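Local coordinates for protein putrescine aminotransferase (Halomonas elongata DSM 2581, PDB 6GWI) that probably transfers amino groups from amines such as putrescine to keto acceptors, as a pyridoxal-5'-phosphate-dependent class-III aminotransferase, at residues V297-D301 with R302-T306. Numbering follows the deposited sequence.
Sequences VLVGD and RVAET
Ala304 N donates to Gly300 O at 2.9 Å, approaching nearly end-on to the carbonyl (C=O...N angle 166°), and this bond opens the first turn of the helix. The next follows one residue on, where Glu305 N reaches Asp301 O at 2.9 Å; here the donor is tilted out of the carbonyl plane. The Glu305 side chain leans over the same oxygen, its CG lying 3.2 Å from Asp301 O. With CG beside its own backbone N and the chain bent at chi2, the carboxylate folds back along the helix on the flank that carries Asp301. The two acids stay apart, Asp301 OD1 and Glu305 OE2 being separated by 5.8 Å, and Arg110 lies close enough to form weak, long ion pairs with both, which probably eases their mutual repulsion. The firmer partner of Asp301 OD1 is Asn109 ND2, a hydrogen bond that ties the helix start to strand 108-114. Gly300 is the N-cap residue of helix 301-311, into which the chain turns from strand 295-300. That strand runs antiparallel between strands 108-114 and 280-283, as the antiparallel strand does in the large-domain sheet of fold-type I PLP enzymes. The short segments of strand and helix run almost at right angles, 82° between their directions. Inside this bend Val299 supplies the apolar contact: its CG1, anti to the backbone N (chi1 -178°), is placed against the first helical turn and meets Ala304 CB at 3.8 Å. The same methyl touches Val303 CG1 at 4.1 Å, more loosely. Ala304 CB also rests 3.3 Å from Gly300 O, beside the carbonyl that its own amide grips. Leu280 of strand 280-283 packs against both Val299 and Val303, while Leu16 of the second subunit reaches Val299.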
# COMPACT_ATOMS: atom_id res chain seq x y z
N VAL B 297 -11.35 1.74 -3.19
CA VAL B 297 -12.54 0.94 -3.01
C VAL B 297 -13.71 1.76 -3.51
O VAL B 297 -13.96 2.86 -3.01
CB VAL B 297 -12.76 0.54 -1.54
CG1 VAL B 297 -13.99 -0.35 -1.40
CG2 VAL B 297 -11.53 -0.17 -0.99
N LEU B 298 -14.41 1.25 -4.52
CA LEU B 298 -15.69 1.82 -4.92
C LEU B 298 -16.74 1.32 -3.94
O LEU B 298 -16.90 0.10 -3.76
CB LEU B 298 -16.03 1.45 -6.36
CG LEU B 298 -15.04 1.96 -7.41
CD1 LEU B 298 -15.30 1.35 -8.78
CD2 LEU B 298 -15.10 3.48 -7.51
N VAL B 299 -17.46 2.24 -3.31
CA VAL B 299 -18.30 1.93 -2.16
C VAL B 299 -19.75 2.10 -2.57
O VAL B 299 -20.15 3.18 -3.04
CB VAL B 299 -17.96 2.83 -0.95
CG1 VAL B 299 -18.82 2.46 0.25
CG2 VAL B 299 -16.47 2.73 -0.61
N GLY B 300 -20.54 1.04 -2.38
CA GLY B 300 -21.95 1.11 -2.70
C GLY B 300 -22.73 1.95 -1.71
O GLY B 300 -22.31 2.18 -0.57
N ASP B 301 -23.91 2.39 -2.15
CA ASP B 301 -24.72 3.30 -1.35
C ASP B 301 -25.07 2.70 0.00
O ASP B 301 -25.16 3.42 1.00
CB ASP B 301 -26.00 3.67 -2.10
CG ASP B 301 -25.76 4.63 -3.25
OD1 ASP B 301 -24.73 5.34 -3.23
OD2 ASP B 301 -26.60 4.68 -4.17
N ARG B 302 -25.33 1.39 0.05
CA ARG B 302 -25.74 0.77 1.31
C ARG B 302 -24.65 0.88 2.36
O ARG B 302 -24.92 1.25 3.51
CB ARG B 302 -26.18 -0.68 1.08
CG ARG B 302 -26.53 -1.40 2.37
CD ARG B 302 -27.34 -2.66 2.13
NE ARG B 302 -28.63 -2.31 1.54
CZ ARG B 302 -29.54 -3.19 1.11
NH1 ARG B 302 -29.32 -4.49 1.21
NH2 ARG B 302 -30.67 -2.75 0.58
N VAL B 303 -23.41 0.54 2.01
CA VAL B 303 -22.32 0.66 2.98
C VAL B 303 -22.00 2.13 3.23
O VAL B 303 -21.78 2.55 4.37
CB VAL B 303 -21.08 -0.12 2.51
CG1 VAL B 303 -19.88 0.16 3.42
CG2 VAL B 303 -21.39 -1.61 2.48
N ALA B 304 -21.97 2.94 2.17
CA ALA B 304 -21.60 4.34 2.31
C ALA B 304 -22.54 5.07 3.26
O ALA B 304 -22.11 5.87 4.09
CB ALA B 304 -21.58 5.01 0.94
N GLU B 305 -23.85 4.82 3.14
CA GLU B 305 -24.82 5.57 3.92
C GLU B 305 -24.70 5.26 5.41
O GLU B 305 -24.85 6.16 6.25
CB GLU B 305 -26.23 5.28 3.43
CG GLU B 305 -26.61 6.06 2.17
CD GLU B 305 -26.64 7.56 2.40
OE1 GLU B 305 -27.27 8.01 3.38
OE2 GLU B 305 -26.02 8.29 1.59
N THR B 306 -24.46 4.00 5.76
CA THR B 306 -24.27 3.67 7.17
C THR B 306 -23.00 4.31 7.72
O THR B 306 -23.03 4.93 8.79
CB THR B 306 -24.25 2.15 7.34
OG1 THR B 306 -25.56 1.63 7.06
CG2 THR B 306 -23.86 1.76 8.76